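Local coordinates for AbiEi antitoxin C-terminal domain-containing protein (Mycobacterium tuberculosis, PDB 1ZEL) that is of uncharacterised function but probably binds DNA through a winged-helix domain and is related to AbiEi-type antitoxins, at residues A[114-118]-A[202-206]. Numbering follows the deposited sequence.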
ATOM      1  N   GLY A 114      -5.387 -10.780   1.707  1.00 20.26           N
ATOM      2  CA  GLY A 114      -5.516 -12.152   1.176  1.00 20.46           C
ATOM      3  C   GLY A 114      -6.401 -12.321  -0.040  1.00 21.64           C
ATOM      4  O   GLY A 114      -6.760 -13.451  -0.391  1.00 19.52           O
ATOM      5  N   TYR A 115      -6.683 -11.217  -0.739  1.00 21.60           N
ATOM      6  CA  TYR A 115      -7.617 -11.263  -1.868  1.00 22.51           C
ATOM      7  C   TYR A 115      -6.946 -11.404  -3.234  1.00 24.32           C
ATOM      8  O   TYR A 115      -7.631 -11.329  -4.259  1.00 25.60           O
ATOM      9  CB  TYR A 115      -8.567 -10.050  -1.837  1.00 22.33           C
ATOM     10  CG  TYR A 115      -9.208  -9.821  -0.484  1.00 20.59           C
ATOM     11  CD1 TYR A 115      -9.194  -8.563   0.126  1.00 17.97           C
ATOM     12  CD2 TYR A 115      -9.769 -10.864   0.208  1.00 16.17           C
ATOM     13  CE1 TYR A 115      -9.759  -8.377   1.374  1.00 20.05           C
ATOM     14  CE2 TYR A 115     -10.337 -10.678   1.473  1.00 16.92           C
ATOM     15  CZ  TYR A 115     -10.324  -9.443   2.039  1.00 20.78           C
ATOM     16  OH  TYR A 115     -10.863  -9.251   3.283  1.00 19.42           O
ATOM     17  N   LEU A 116      -5.635 -11.636  -3.274  1.00 24.93           N
ATOM     18  CA  LEU A 116      -4.942 -11.710  -4.554  1.00 26.15           C
ATOM     19  C   LEU A 116      -4.166 -12.993  -4.702  1.00 29.01           C
ATOM     20  O   LEU A 116      -3.469 -13.426  -3.778  1.00 29.36           O
ATOM     21  CB  LEU A 116      -3.996 -10.505  -4.774  1.00 25.71           C
ATOM     22  CG  LEU A 116      -4.544  -9.079  -4.859  1.00 22.54           C
ATOM     23  CD1 LEU A 116      -3.432  -8.086  -5.059  1.00 20.47           C
ATOM     24  CD2 LEU A 116      -5.550  -8.927  -5.993  1.00 23.77           C
ATOM     25  N   ASP A 117      -4.273 -13.587  -5.883  1.00 31.45           N
ATOM     26  CA  ASP A 117      -3.517 -14.784  -6.245  1.00 34.38           C
ATOM     27  C   ASP A 117      -2.005 -14.568  -6.235  1.00 35.01           C
ATOM     28  O   ASP A 117      -1.250 -15.440  -5.813  1.00 36.11           O
ATOM     29  CB  ASP A 117      -3.968 -15.247  -7.628  1.00 35.27           C
ATOM     30  CG  ASP A 117      -5.416 -15.725  -7.634  1.00 40.89           C
ATOM     31  OD1 ASP A 117      -5.799 -16.401  -6.646  1.00 43.73           O
ATOM     32  OD2 ASP A 117      -6.154 -15.428  -8.609  1.00 43.75           O
ATOM     33  N   ARG A 118      -1.569 -13.398  -6.693  1.00 35.08           N
ATOM     34  CA  ARG A 118      -0.153 -13.141  -6.944  1.00 34.62           C
ATOM     35  C   ARG A 118       0.282 -11.901  -6.214  1.00 34.04           C
ATOM     36  O   ARG A 118      -0.454 -10.916  -6.173  1.00 32.86           O
ATOM     37  CB  ARG A 118       0.115 -12.922  -8.444  1.00 35.08           C
ATOM     38  CG  ARG A 118      -0.331 -14.038  -9.406  0.50 33.62           C
ATOM     39  CD  ARG A 118       0.069 -15.422  -8.919  0.50 32.41           C
ATOM     40  NE  ARG A 118       1.515 -15.627  -8.885  0.50 33.62           N
ATOM     41  CZ  ARG A 118       2.135 -16.358  -7.966  0.50 27.57           C
ATOM     42  NH1 ARG A 118       1.433 -16.931  -7.006  0.50 27.63           N
ATOM     43  NH2 ARG A 118       3.453 -16.515  -8.005  0.50 30.80           N
ATOM     44  N   ASP A 202      -6.776 -10.496 -10.955  1.00 23.92           N
ATOM     45  CA  ASP A 202      -6.256 -11.195  -9.784  0.50 24.39           C
ATOM     46  C   ASP A 202      -7.239 -11.090  -8.601  1.00 24.27           C
ATOM     47  O   ASP A 202      -7.289 -11.964  -7.731  1.00 25.30           O
ATOM     48  CB  ASP A 202      -4.915 -10.558  -9.412  0.50 24.71           C
ATOM     49  CG  ASP A 202      -3.883 -11.561  -8.959  0.50 25.78           C
ATOM     50  OD1 ASP A 202      -3.359 -11.375  -7.858  0.50 30.10           O
ATOM     51  OD2 ASP A 202      -3.566 -12.510  -9.707  0.50 32.12           O
ATOM     52  N   LEU A 203      -8.000 -10.004  -8.562  1.00 23.41           N
ATOM     53  CA  LEU A 203      -8.917  -9.770  -7.444  1.00 23.24           C
ATOM     54  C   LEU A 203     -10.272 -10.451  -7.659  1.00 23.63           C
ATOM     55  O   LEU A 203     -10.815 -11.053  -6.739  1.00 23.74           O
ATOM     56  CB  LEU A 203      -9.136  -8.269  -7.230  1.00 22.61           C
ATOM     57  CG  LEU A 203     -10.219  -7.872  -6.208  1.00 22.74           C
ATOM     58  CD1 LEU A 203      -9.769  -8.215  -4.777  1.00 25.60           C
ATOM     59  CD2 LEU A 203     -10.526  -6.413  -6.330  1.00 26.51           C
ATOM     60  N   VAL A 204     -10.811 -10.343  -8.873  1.00 24.41           N
ATOM     61  CA  VAL A 204     -12.231 -10.655  -9.097  1.00 25.35           C
ATOM     62  C   VAL A 204     -12.658 -12.075  -8.720  1.00 25.92           C
ATOM     63  O   VAL A 204     -13.812 -12.255  -8.351  1.00 25.71           O
ATOM     64  CB  VAL A 204     -12.779 -10.245 -10.497  1.00 25.85           C
ATOM     65  CG1 VAL A 204     -12.839  -8.725 -10.611  1.00 24.39           C
ATOM     66  CG2 VAL A 204     -11.949 -10.847 -11.651  1.00 26.92           C
ATOM     67  N   PRO A 205     -11.756 -13.081  -8.810  1.00 26.81           N
ATOM     68  CA  PRO A 205     -12.163 -14.416  -8.336  1.00 27.23           C
ATOM     69  C   PRO A 205     -12.398 -14.488  -6.832  1.00 27.12           C
ATOM     70  O   PRO A 205     -13.022 -15.438  -6.357  1.00 27.02           O
ATOM     71  CB  PRO A 205     -10.955 -15.291  -8.697  1.00 28.30           C
ATOM     72  CG  PRO A 205     -10.311 -14.560  -9.836  1.00 28.44           C
ATOM     73  CD  PRO A 205     -10.391 -13.133  -9.371  1.00 27.52           C
ATOM     74  N   HIS A 206     -11.903 -13.495  -6.094  1.00 26.36           N
ATOM     75  CA  HIS A 206     -11.956 -13.490  -4.620  1.00 25.58           C
ATOM     76  C   HIS A 206     -12.871 -12.419  -4.032  1.00 24.09           C
ATOM     77  O   HIS A 206     -12.724 -12.066  -2.876  1.00 23.16           O
ATOM     78  CB  HIS A 206     -10.538 -13.345  -4.034  1.00 26.59           C
ATOM     79  CG  HIS A 206      -9.544 -14.266  -4.674  1.00 28.91           C
ATOM     80  ND1 HIS A 206      -9.767 -15.620  -4.800  1.00 39.98           N
ATOM     81  CD2 HIS A 206      -8.352 -14.025  -5.264  1.00 30.41           C
ATOM     82  CE1 HIS A 206      -8.748 -16.174  -5.432  1.00 39.01           C
ATOM     83  NE2 HIS A 206      -7.870 -15.228  -5.714  1.00 35.27           N
TER
HETATM   84  O   HOH W   1      -1.749  -9.276  -8.130  1.00 36.65           O
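D202 and H206 hold the loop 114-118 at two points four residues apart, the D117 side chain and the R118 backbone N meeting their polar groups, and Y115 and L116 packing against L203 on the buried side. In the conformer described here, one of two modelled, D202 turns its carboxylate to the backbone: OD1 takes the R118 N-H through its syn lone pair, R118 N to D202 OD1 being 2.9 Å with an N-H...O angle of 160°. The D117 N-H lies close by but is too badly angled to bond. A water donates both to D202 OD1 (2.7 Å) and to the carbonyl oxygen of R118, so two hydrogens reach this one oxygen and the two acceptors are bridged. The carboxylate lies across L116, whose CB is 3.3 Å from D202 OD1.

At the other end, H206 NE2 gives its hydrogen to D117 OD1 at 2.6 Å, leaving the ring in its own plane but reaching the oxygen from above the carboxylate plane; the two planes stand 81° apart. P205 CB lies over one face of the imidazole, and the Y115 carbonyl oxygen meets its edge, 3.0 Å from H206 CD2. Deeper in, Y115 CB touches L203 CD1 at 3.7 Å and L116 CD2 packs on L203 CB, while F197 abuts both leucines. The Y115 hydroxyl hydrogen-bonds D213, which with R167 and D209 forms the sodium site.

The contact thus joins the loop after the Schellman end of helix 106-113 to the junction between helices 200-203 and 207-212, where H206 is the N-cap residue. With D117 OD2 4.1 Å from D202 OD2 in this conformer, the two carboxylates would disfavour each other if both are charged; a protonated, positive H206 beside D117 could offset this and would itself be stabilised there.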